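Local coordinates for putative iron binding protein (PDB 1Y9U) that binds ferric iron as a periplasmic solute-binding protein and probably delivers it to an iron uptake system of the inner membrane, at residues G65-L70 against G97-L102; G123-P128 against I193-A198; T145-A150 against E161-G166; M151-G156 against D298-A303. All blocks are in the same frame, centred on the assembly; numbering follows the deposited sequence.

Contact 1: residues G65-L70 against G97-L102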
loop_
_atom_site.group_PDB
_atom_site.type_symbol
_atom_site.label_atom_id
_atom_site.label_comp_id
_atom_site.label_asym_id
_atom_site.label_seq_id
_atom_site.Cartn_x
_atom_site.Cartn_y
_atom_site.Cartn_z
ATOM N N GLY A 65 2.524 -3.710 8.332
ATOM C CA GLY A 65 2.481 -4.783 9.315
ATOM C C GLY A 65 3.459 -5.898 9.034
ATOM O O GLY A 65 4.125 -6.394 9.952
ATOM N N ASN A 66 3.560 -6.301 7.766
ATOM C CA ASN A 66 4.510 -7.341 7.382
ATOM C C ASN A 66 5.953 -6.893 7.584
ATOM O O ASN A 66 6.808 -7.683 7.983
ATOM C CB ASN A 66 4.298 -7.770 5.932
ATOM C CG ASN A 66 3.046 -8.609 5.740
ATOM O OD1 ASN A 66 2.389 -8.530 4.707
ATOM N ND2 ASN A 66 2.724 -9.429 6.732
ATOM N N LEU A 67 6.233 -5.626 7.284
ATOM C CA LEU A 67 7.572 -5.081 7.487
ATOM C C LEU A 67 7.967 -5.034 8.948
ATOM O O LEU A 67 9.059 -5.438 9.316
ATOM C CB LEU A 67 7.644 -3.675 6.913
ATOM C CG LEU A 67 7.971 -3.578 5.448
ATOM C CD1 LEU A 67 7.833 -2.108 5.068
ATOM C CD2 LEU A 67 9.372 -4.094 5.116
ATOM N N ILE A 68 7.065 -4.538 9.786
ATOM C CA ILE A 68 7.309 -4.479 11.224
ATOM C C ILE A 68 7.453 -5.883 11.791
ATOM O O ILE A 68 8.264 -6.102 12.681
ATOM C CB ILE A 68 6.193 -3.671 11.928
ATOM C CG1 ILE A 68 6.209 -2.231 11.391
ATOM C CG2 ILE A 68 6.313 -3.770 13.466
ATOM C CD1 ILE A 68 6.409 -1.129 12.368
ATOM N N ASP A 69 6.707 -6.842 11.251
ATOM C CA ASP A 69 6.844 -8.228 11.684
ATOM C C ASP A 69 8.255 -8.754 11.415
ATOM O O ASP A 69 8.791 -9.527 12.213
ATOM C CB ASP A 69 5.802 -9.127 11.014
ATOM C CG ASP A 69 4.417 -8.988 11.634
ATOM O OD1 ASP A 69 3.493 -9.654 11.127
ATOM O OD2 ASP A 69 4.156 -8.229 12.588
ATOM N N LEU A 70 8.864 -8.356 10.296
ATOM C CA LEU A 70 10.247 -8.755 10.017
ATOM C C LEU A 70 11.201 -8.161 11.047
ATOM O O LEU A 70 12.096 -8.850 11.544
ATOM C CB LEU A 70 10.693 -8.313 8.620
ATOM C CG LEU A 70 9.940 -8.908 7.435
ATOM C CD1 LEU A 70 10.345 -8.222 6.140
ATOM C CD2 LEU A 70 10.152 -10.410 7.341
ATOM N N GLY A 97 17.174 3.349 10.467
ATOM C CA GLY A 97 17.250 2.639 9.211
ATOM C C GLY A 97 16.828 1.195 9.317
ATOM O O GLY A 97 17.367 0.357 8.630
ATOM N N SER A 98 15.800 0.920 10.117
ATOM C CA SER A 98 15.305 -0.435 10.285
ATOM C C SER A 98 14.415 -0.981 9.122
ATOM O O SER A 98 14.413 -2.173 8.842
ATOM C CB SER A 98 14.558 -0.539 11.624
ATOM O OG SER A 98 13.533 0.449 11.716
ATOM N N TRP A 99 13.634 -0.113 8.495
ATOM C CA TRP A 99 12.816 -0.443 7.315
ATOM C C TRP A 99 12.522 0.862 6.593
ATOM O O TRP A 99 12.583 1.930 7.182
ATOM C CB TRP A 99 11.487 -1.140 7.684
ATOM C CG TRP A 99 10.650 -0.379 8.639
ATOM C CD1 TRP A 99 10.633 -0.506 9.999
ATOM C CD2 TRP A 99 9.689 0.627 8.325
ATOM N NE1 TRP A 99 9.758 0.393 10.548
ATOM C CE2 TRP A 99 9.148 1.092 9.542
ATOM C CE3 TRP A 99 9.235 1.208 7.133
ATOM C CZ2 TRP A 99 8.185 2.098 9.598
ATOM C CZ3 TRP A 99 8.292 2.213 7.195
ATOM C CH2 TRP A 99 7.783 2.655 8.419
ATOM N N TYR A 100 12.206 0.756 5.314
ATOM C CA TYR A 100 11.967 1.913 4.477
ATOM C C TYR A 100 10.830 1.661 3.487
ATOM O O TYR A 100 10.828 0.630 2.828
ATOM C CB TYR A 100 13.220 2.197 3.660
ATOM C CG TYR A 100 14.375 2.724 4.446
ATOM C CD1 TYR A 100 15.318 1.866 4.982
ATOM C CD2 TYR A 100 14.535 4.090 4.624
ATOM C CE1 TYR A 100 16.404 2.385 5.717
ATOM C CE2 TYR A 100 15.599 4.603 5.337
ATOM C CZ TYR A 100 16.512 3.765 5.865
ATOM O OH TYR A 100 17.577 4.317 6.538
ATOM N N ALA A 101 9.886 2.596 3.373
ATOM C CA ALA A 101 8.892 2.546 2.296
ATOM C C ALA A 101 9.550 2.769 0.947
ATOM O O ALA A 101 10.472 3.562 0.817
ATOM C CB ALA A 101 7.796 3.585 2.506
ATOM N N LEU A 102 9.048 2.048 -0.050
ATOM C CA LEU A 102 9.437 2.186 -1.451
ATOM C C LEU A 102 8.316 2.669 -2.357
ATOM O O LEU A 102 8.602 3.267 -3.399
ATOM C CB LEU A 102 9.980 0.860 -1.978
ATOM C CG LEU A 102 11.235 0.318 -1.285
ATOM C CD1 LEU A 102 11.604 -1.026 -1.898
ATOM C CD2 LEU A 102 12.420 1.270 -1.397
#
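Helix 64-72 comes nearest the run leading into strand 100-112 where the CA atoms of Leu67 and Trp99 lie 7.0 Å apart, with Leu67 CB directed at the indole. The arrangement is the helix-on-sheet packing of an alpha/beta lobe, as expected in the periplasmic binding protein fold: the helix follows strand 58-62 and folds back over the mixed sheet. Trp99 fills the layer between them. Its CG sits between the backbone N and the carbonyl carbon (chi1 56°), a turn that carries the indole from the end of the loop, just before the strand begins, toward the helix. Two neighbouring residues on the helix then touch different parts of the one ring. Leu67 crosses the indole at about a right angle and offers one methyl, CD1, 4.2 Å from Trp99 CE3 on the six-membered ring. A branched leucine suits this buried place because it also reaches Ile239 and Thr61 on the sheet. Trp99 in turn is bordered by Ile239, by Ile64 and Val71 of the same helix, and by Val302, so a large flat side chain can bridge helix, sheet and loop at once. The CB of Ile68 does not point at the indole, but its longer branch, CG1 and then CD1, brings its end nearer. The terminal methyl thereby reaches the five-membered ring, with Ile68 CD1 4.1 Å from Trp99 NE1.

Contact 2: residues G123-P128 against I193-A198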
loop_
_atom_site.group_PDB
_atom_site.type_symbol
_atom_site.label_atom_id
_atom_site.label_comp_id
_atom_site.label_asym_id
_atom_site.label_seq_id
_atom_site.Cartn_x
_atom_site.Cartn_y
_atom_site.Cartn_z
ATOM N N GLY A 123 -14.552 10.119 7.308
ATOM C CA GLY A 123 -15.731 10.132 8.153
ATOM C C GLY A 123 -17.039 10.306 7.401
ATOM O O GLY A 123 -18.081 9.851 7.869
ATOM N N ASP A 124 -17.013 10.984 6.255
ATOM C CA ASP A 124 -18.227 11.228 5.481
ATOM C C ASP A 124 -18.903 9.957 4.997
ATOM O O ASP A 124 -20.079 9.979 4.657
ATOM C CB ASP A 124 -17.940 12.133 4.267
ATOM C CG ASP A 124 -17.378 13.487 4.645
ATOM O OD1 ASP A 124 -17.565 13.943 5.809
ATOM O OD2 ASP A 124 -16.728 14.156 3.818
ATOM N N LEU A 125 -18.166 8.844 4.926
ATOM C CA LEU A 125 -18.735 7.614 4.410
ATOM C C LEU A 125 -19.863 7.068 5.302
ATOM O O LEU A 125 -20.697 6.293 4.857
ATOM C CB LEU A 125 -17.624 6.574 4.236
ATOM C CG LEU A 125 -17.962 5.381 3.334
ATOM C CD1 LEU A 125 -18.218 5.797 1.895
ATOM C CD2 LEU A 125 -16.825 4.379 3.406
ATOM N N ALA A 126 -19.860 7.470 6.571
ATOM C CA ALA A 126 -20.900 7.081 7.541
ATOM C C ALA A 126 -22.128 8.012 7.507
ATOM O O ALA A 126 -23.083 7.769 8.232
ATOM C CB ALA A 126 -20.312 7.055 8.935
ATOM N N ASP A 127 -22.117 9.066 6.700
ATOM C CA ASP A 127 -23.263 9.970 6.666
ATOM C C ASP A 127 -24.484 9.181 6.240
ATOM O O ASP A 127 -24.442 8.472 5.226
ATOM C CB ASP A 127 -23.015 11.110 5.678
ATOM C CG ASP A 127 -24.064 12.204 5.728
ATOM O OD1 ASP A 127 -23.681 13.374 5.891
ATOM O OD2 ASP A 127 -25.260 12.011 5.558
ATOM N N PRO A 128 -25.590 9.325 6.977
ATOM C CA PRO A 128 -26.838 8.645 6.653
ATOM C C PRO A 128 -27.323 8.801 5.188
ATOM O O PRO A 128 -28.023 7.932 4.675
ATOM C CB PRO A 128 -27.815 9.300 7.651
ATOM C CG PRO A 128 -26.993 9.626 8.787
ATOM C CD PRO A 128 -25.704 10.106 8.221
ATOM N N ILE A 193 -20.539 5.125 -4.667
ATOM C CA ILE A 193 -19.192 5.345 -4.157
ATOM C C ILE A 193 -18.710 4.101 -3.424
ATOM O O ILE A 193 -19.494 3.244 -3.044
ATOM C CB ILE A 193 -19.113 6.576 -3.190
ATOM C CG1 ILE A 193 -19.889 6.320 -1.885
ATOM C CG2 ILE A 193 -19.598 7.839 -3.872
ATOM C CD1 ILE A 193 -19.815 7.510 -0.914
ATOM N N GLY A 194 -17.407 4.002 -3.208
ATOM C CA GLY A 194 -16.872 2.929 -2.375
ATOM C C GLY A 194 -15.415 3.131 -2.087
ATOM O O GLY A 194 -14.758 3.877 -2.795
ATOM N N LEU A 195 -14.903 2.457 -1.070
ATOM C CA LEU A 195 -13.491 2.576 -0.715
ATOM C C LEU A 195 -12.729 1.451 -1.357
ATOM O O LEU A 195 -13.147 0.298 -1.297
ATOM C CB LEU A 195 -13.282 2.486 0.804
ATOM C CG LEU A 195 -13.639 3.711 1.628
ATOM C CD1 LEU A 195 -13.552 3.367 3.119
ATOM C CD2 LEU A 195 -12.729 4.875 1.280
ATOM N N ALA A 196 -11.613 1.802 -1.984
ATOM C CA ALA A 196 -10.773 0.855 -2.698
ATOM C C ALA A 196 -9.447 1.531 -3.028
ATOM O O ALA A 196 -9.322 2.752 -2.958
ATOM C CB ALA A 196 -11.467 0.352 -3.942
ATOM N N ASN A 197 -8.427 0.747 -3.364
ATOM C CA ASN A 197 -7.100 1.305 -3.532
ATOM C C ASN A 197 -6.922 1.958 -4.919
ATOM O O ASN A 197 -7.391 1.446 -5.937
ATOM C CB ASN A 197 -6.039 0.275 -3.288
ATOM C CG ASN A 197 -5.820 -0.000 -1.827
ATOM O OD1 ASN A 197 -6.329 0.686 -0.995
ATOM N ND2 ASN A 197 -5.058 -1.040 -1.524
ATOM N N ALA A 198 -6.211 3.080 -4.955
ATOM C CA ALA A 198 -6.068 3.877 -6.165
ATOM C C ALA A 198 -5.363 3.144 -7.292
ATOM O O ALA A 198 -5.675 3.305 -8.457
ATOM C CB ALA A 198 -5.305 5.131 -5.826
#
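Leu125 extends away from its own backbone N (chi1 -163°), and a chi2 of 64° spreads its two methyls so that each meets a different residue of strand 193-197. The receiving side chains are Ile193, whose CG1 stands between N and carbonyl carbon (chi1 67°), and Leu195. Since alternate residues of a strand share a face, both look toward the short 3-10 turn that carries Leu125, while Gly194 between them has no side chain to offer. Leu125 CD1 slides past the end of the isoleucine, 3.7 Å from Ile193 CD1. The other branch is pressed harder: Leu125 CD2 lies 3.4 Å from Leu195 CD1, tighter than usual for two methyls, and 3.7 Å from Leu195 CG. Trp163 of helix 157-170 and Leu109 of strand 100-112 also touch Leu125, so the 3-10 turn packs against both that helix and the sheet. The side chain of Leu195 lies about 8 Å from that of Tyr143, which binds ferric iron in this protein, though no metal is bound here. Buried and wholly aliphatic, the contact depends on shape and the exclusion of water, with no polar group to set its direction.

Contact 3: residues T145-A150 against E161-G166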
loop_
_atom_site.group_PDB
_atom_site.type_symbol
_atom_site.label_atom_id
_atom_site.label_comp_id
_atom_site.label_asym_id
_atom_site.label_seq_id
_atom_site.Cartn_x
_atom_site.Cartn_y
_atom_site.Cartn_z
ATOM N N THR A 145 -8.462 -3.097 7.433
ATOM C CA THR A 145 -8.017 -3.017 8.824
ATOM C C THR A 145 -6.937 -1.986 9.016
ATOM O O THR A 145 -6.873 -1.370 10.057
ATOM C CB THR A 145 -7.557 -4.345 9.403
ATOM O OG1 THR A 145 -6.448 -4.838 8.649
ATOM C CG2 THR A 145 -8.654 -5.408 9.336
ATOM N N ALA A 146 -6.104 -1.761 8.004
ATOM C CA ALA A 146 -5.108 -0.707 8.113
ATOM C C ALA A 146 -5.758 0.677 8.197
ATOM O O ALA A 146 -5.301 1.534 8.944
ATOM C CB ALA A 146 -4.145 -0.764 6.945
ATOM N N LEU A 147 -6.815 0.913 7.408
ATOM C CA LEU A 147 -7.508 2.207 7.414
ATOM C C LEU A 147 -8.175 2.422 8.775
ATOM O O LEU A 147 -8.114 3.499 9.346
ATOM C CB LEU A 147 -8.543 2.276 6.270
ATOM C CG LEU A 147 -9.442 3.522 6.245
ATOM C CD1 LEU A 147 -8.647 4.778 6.057
ATOM C CD2 LEU A 147 -10.529 3.386 5.157
ATOM N N VAL A 148 -8.817 1.369 9.277
ATOM C CA VAL A 148 -9.455 1.398 10.605
ATOM C C VAL A 148 -8.426 1.679 11.698
ATOM O O VAL A 148 -8.676 2.464 12.599
ATOM C CB VAL A 148 -10.257 0.099 10.869
ATOM C CG1 VAL A 148 -10.842 0.067 12.297
ATOM C CG2 VAL A 148 -11.376 -0.007 9.827
ATOM N N ALA A 149 -7.260 1.058 11.607
ATOM C CA ALA A 149 -6.191 1.287 12.588
ATOM C C ALA A 149 -5.730 2.737 12.577
ATOM O O ALA A 149 -5.551 3.359 13.624
ATOM C CB ALA A 149 -5.019 0.339 12.344
ATOM N N ALA A 150 -5.576 3.316 11.396
ATOM C CA ALA A 150 -5.199 4.719 11.301
ATOM C C ALA A 150 -6.297 5.610 11.879
ATOM O O ALA A 150 -6.029 6.626 12.518
ATOM C CB ALA A 150 -4.917 5.093 9.853
ATOM N N GLU A 161 -15.584 3.172 16.021
ATOM C CA GLU A 161 -16.682 2.230 16.088
ATOM C C GLU A 161 -17.965 2.806 15.481
ATOM O O GLU A 161 -18.683 2.123 14.733
ATOM C CB GLU A 161 -16.932 1.818 17.545
ATOM C CG GLU A 161 -18.065 0.842 17.682
ATOM C CD GLU A 161 -18.339 0.412 19.084
ATOM O OE1 GLU A 161 -19.481 -0.072 19.304
ATOM O OE2 GLU A 161 -17.428 0.539 19.948
ATOM N N LYS A 162 -18.243 4.065 15.786
ATOM C CA LYS A 162 -19.425 4.725 15.257
ATOM C C LYS A 162 -19.339 4.826 13.739
ATOM O O LYS A 162 -20.320 4.601 13.058
ATOM C CB LYS A 162 -19.590 6.111 15.892
ATOM C CG LYS A 162 -20.617 7.015 15.231
ATOM C CD LYS A 162 -20.989 8.201 16.138
ATOM C CE LYS A 162 -22.374 8.665 15.814
ATOM N NZ LYS A 162 -23.438 7.988 16.623
ATOM N N TRP A 163 -18.150 5.153 13.221
ATOM C CA TRP A 163 -17.926 5.168 11.776
ATOM C C TRP A 163 -18.199 3.807 11.165
ATOM O O TRP A 163 -18.916 3.703 10.182
ATOM C CB TRP A 163 -16.499 5.609 11.485
ATOM C CG TRP A 163 -16.190 5.753 10.028
ATOM C CD1 TRP A 163 -16.543 6.788 9.242
ATOM C CD2 TRP A 163 -15.503 4.815 9.188
ATOM N NE1 TRP A 163 -16.108 6.583 7.956
ATOM C CE2 TRP A 163 -15.448 5.382 7.900
ATOM C CE3 TRP A 163 -14.896 3.576 9.411
ATOM C CZ2 TRP A 163 -14.813 4.747 6.827
ATOM C CZ3 TRP A 163 -14.279 2.937 8.341
ATOM C CH2 TRP A 163 -14.240 3.534 7.073
ATOM N N LEU A 164 -17.632 2.758 11.741
ATOM C CA LEU A 164 -17.846 1.407 11.235
ATOM C C LEU A 164 -19.317 1.028 11.188
ATOM O O LEU A 164 -19.785 0.456 10.206
ATOM C CB LEU A 164 -17.063 0.374 12.048
ATOM C CG LEU A 164 -15.554 0.351 11.777
ATOM C CD1 LEU A 164 -14.849 -0.426 12.867
ATOM C CD2 LEU A 164 -15.270 -0.226 10.373
ATOM N N ARG A 165 -20.056 1.331 12.256
ATOM C CA ARG A 165 -21.479 1.006 12.296
ATOM C C ARG A 165 -22.265 1.803 11.228
ATOM O O ARG A 165 -23.150 1.257 10.584
ATOM C CB ARG A 165 -22.055 1.282 13.674
ATOM C CG ARG A 165 -21.636 0.321 14.733
ATOM C CD ARG A 165 -22.390 0.569 16.057
ATOM N NE ARG A 165 -21.753 -0.135 17.148
ATOM C CZ ARG A 165 -21.870 -1.435 17.357
ATOM N NH1 ARG A 165 -22.652 -2.188 16.597
ATOM N NH2 ARG A 165 -21.212 -2.013 18.349
ATOM N N GLY A 166 -21.903 3.059 11.009
ATOM C CA GLY A 166 -22.578 3.891 10.035
ATOM C C GLY A 166 -22.275 3.435 8.608
ATOM O O GLY A 166 -23.135 3.438 7.747
#
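Val148 and Leu164 meet tip to tip between two successive helices, 142-155 and 157-170, which form a helical hairpin. Their short segments run at 140° to each other, roughly antiparallel, with axes 11.3 Å apart at closest, a wide spacing that large side chains have to fill. The tight part is this valine-leucine pair: Val148 CG2 lies 3.9 Å from Leu164 CD2, and Val148 CG1 lies 4.1 Å from Leu164 CD1, so the two methyls of each residue pair off with the two of the other. Beside it, Trp163 has CG anti to the backbone N (chi1 -176°), which sends the indole toward the first helix. Leu147 crosses it at about a right angle, with Leu147 CD2 4.2 Å from Trp163 CH2. The indole's polar end is satisfied elsewhere, its NE1 bonding to Tyr122 O. The solvent side of the second helix is of another character. There exposed Arg165, one turn on, grips Glu161 side-on through two nitrogens to a single oxygen: Arg165 NH2 is 2.8 Å and Arg165 NE 3.1 Å from Glu161 OE1, with that oxygen close to the guanidinium plane. Lys318 takes the second oxygen in a salt bridge, so both have a cationic partner. In the fold, helix 303-318 packs on the hairpin through Ala312 against Val148, while Leu195 of strand 193-197 touches both Leu147 and Trp163.

Contact 4: residues M151-G156 against D298-A303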
loop_
_atom_site.group_PDB
_atom_site.type_symbol
_atom_site.label_atom_id
_atom_site.label_comp_id
_atom_site.label_asym_id
_atom_site.label_seq_id
_atom_site.Cartn_x
_atom_site.Cartn_y
_atom_site.Cartn_z
ATOM N N MET A 151 -7.557 5.240 11.653
ATOM C CA MET A 151 -8.672 6.007 12.195
ATOM C C MET A 151 -8.673 5.972 13.736
ATOM O O MET A 151 -8.950 6.979 14.367
ATOM C CB MET A 151 -10.018 5.510 11.645
ATOM C CG MET A 151 -11.193 6.433 11.994
ATOM S SD MET A 151 -12.733 5.921 11.191
ATOM C CE MET A 151 -12.453 6.477 9.507
ATOM N N ILE A 152 -8.351 4.838 14.340
ATOM C CA ILE A 152 -8.236 4.791 15.816
ATOM C C ILE A 152 -7.123 5.736 16.256
ATOM O O ILE A 152 -7.280 6.507 17.197
ATOM C CB ILE A 152 -7.983 3.368 16.328
ATOM C CG1 ILE A 152 -9.152 2.444 15.960
ATOM C CG2 ILE A 152 -7.759 3.369 17.844
ATOM C CD1 ILE A 152 -8.895 0.999 16.190
ATOM N N ALA A 153 -5.983 5.682 15.569
ATOM C CA ALA A 153 -4.847 6.529 15.920
ATOM C C ALA A 153 -5.202 8.013 15.886
ATOM O O ALA A 153 -4.782 8.789 16.759
ATOM C CB ALA A 153 -3.680 6.257 14.994
ATOM N N HIS A 154 -5.988 8.421 14.903
ATOM C CA HIS A 154 -6.365 9.812 14.728
ATOM C C HIS A 154 -7.503 10.236 15.661
ATOM O O HIS A 154 -7.424 11.277 16.324
ATOM C CB HIS A 154 -6.828 10.060 13.298
ATOM C CG HIS A 154 -5.707 10.258 12.334
ATOM N ND1 HIS A 154 -5.527 9.488 11.205
ATOM C CD2 HIS A 154 -4.714 11.179 12.325
ATOM C CE1 HIS A 154 -4.455 9.925 10.559
ATOM N NE2 HIS A 154 -3.955 10.957 11.210
ATOM N N ASP A 155 -8.557 9.422 15.700
ATOM C CA ASP A 155 -9.861 9.853 16.198
ATOM C C ASP A 155 -10.371 9.079 17.402
ATOM O O ASP A 155 -11.379 9.485 18.005
ATOM C CB ASP A 155 -10.889 9.757 15.075
ATOM C CG ASP A 155 -10.579 10.684 13.916
ATOM O OD1 ASP A 155 -9.980 11.746 14.120
ATOM O OD2 ASP A 155 -10.906 10.408 12.743
ATOM N N GLY A 156 -9.692 7.995 17.746
ATOM C CA GLY A 156 -10.026 7.172 18.901
ATOM C C GLY A 156 -11.004 6.051 18.580
ATOM O O GLY A 156 -11.667 6.067 17.554
ATOM N N ASP A 298 -1.147 11.354 4.554
ATOM C CA ASP A 298 -1.317 11.433 5.997
ATOM C C ASP A 298 0.045 11.553 6.672
ATOM O O ASP A 298 0.945 10.762 6.391
ATOM C CB ASP A 298 -2.078 10.186 6.438
ATOM C CG ASP A 298 -2.557 10.236 7.853
ATOM O OD1 ASP A 298 -2.258 11.195 8.608
ATOM O OD2 ASP A 298 -3.251 9.296 8.290
ATOM N N THR A 299 0.193 12.538 7.568
ATOM C CA THR A 299 1.451 12.681 8.314
ATOM C C THR A 299 1.665 11.613 9.379
ATOM O O THR A 299 2.768 11.463 9.908
ATOM C CB THR A 299 1.569 14.056 8.969
ATOM O OG1 THR A 299 0.430 14.295 9.809
ATOM C CG2 THR A 299 1.592 15.176 7.931
ATOM N N LEU A 300 0.616 10.851 9.688
ATOM C CA LEU A 300 0.702 9.767 10.647
ATOM C C LEU A 300 1.899 8.859 10.332
ATOM O O LEU A 300 2.078 8.446 9.180
ATOM C CB LEU A 300 -0.592 8.940 10.595
ATOM C CG LEU A 300 -0.745 7.864 11.652
ATOM C CD1 LEU A 300 -1.089 8.515 12.998
ATOM C CD2 LEU A 300 -1.833 6.866 11.289
ATOM N N PRO A 301 2.731 8.525 11.307
ATOM C CA PRO A 301 3.716 7.467 11.100
ATOM C C PRO A 301 3.009 6.168 10.751
ATOM O O PRO A 301 2.102 5.762 11.466
ATOM C CB PRO A 301 4.436 7.385 12.454
ATOM C CG PRO A 301 4.215 8.709 13.059
ATOM C CD PRO A 301 2.840 9.130 12.649
ATOM N N VAL A 302 3.345 5.545 9.628
ATOM C CA VAL A 302 2.634 4.333 9.233
ATOM C C VAL A 302 2.845 3.203 10.216
ATOM O O VAL A 302 2.051 2.275 10.263
ATOM C CB VAL A 302 2.949 3.865 7.791
ATOM C CG1 VAL A 302 2.363 4.842 6.793
ATOM C CG2 VAL A 302 4.457 3.653 7.561
ATOM N N ALA A 303 3.891 3.281 11.044
ATOM C CA ALA A 303 4.058 2.297 12.105
ATOM C C ALA A 303 2.846 2.234 13.053
ATOM O O ALA A 303 2.575 1.179 13.609
ATOM C CB ALA A 303 5.341 2.538 12.879
HETATM O O HOH W 1 -1.053 12.707 11.875
#
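Ala153 and His154, near the end of helix 142-155, receive Leu300 from a loop that is shaped by an Asx turn at Asp298. The small Ala153 lets the loop come close, its CB 4.0 Å from Leu300 CD1. That same methyl lies over one face of the His154 imidazole, 4.1 Å above its plane and offset toward the rim. Leucine suits the spot because its forked end can touch the alanine and the ring together; a chi1 of -173° points the side chain away from its own amide N and carries the fork to the helix. The carboxylate of Asp298 comes to the ring's edge instead, though the two groups are modelled too close together for their exact placement to be trusted. In the next shell, the Asx turn positions both loop residues: Leu300 N donates to Asp298 OD1 over 3.1 Å and almost straight (169°), from above the carboxylate plane. Phe227 meets the histidine ring and also touches Asp298, while Asn91 ND2 holds Leu300 O. On the helix side, Gly156 ends helix 142-155 with positive phi, a conformation glycine adopts easily, and stands as N-cap of the next helix. Beside the ring, a water lies 3.0 Å from Thr299 OG1 and makes a weak bond of 3.5 Å to His154 NE2.

In the fold
From the N terminus, contact 1 closes first, closing the loop between residues 65 and 102 and setting a helix on the sheet. Contact 2 then joins 123-128 to 193-198 on the other side of the chain's centre, but reaches the same sheet, where strands 100-112 and 193-197 are neighbours. Contact 3, the helical hairpin 145-166, is nested within the loop of contact 2 and shares Trp163 and Leu147 packing with it. Contact 4 starts further along helix 142-155 and ends at 298-303, so it crosses both contacts 2 and 3. Its loop also touches contact 1, Val302 against Trp99 and Ala303 against Ile68, so the residues leading into helix 303-318 join helix 142-155 to helix 64-72.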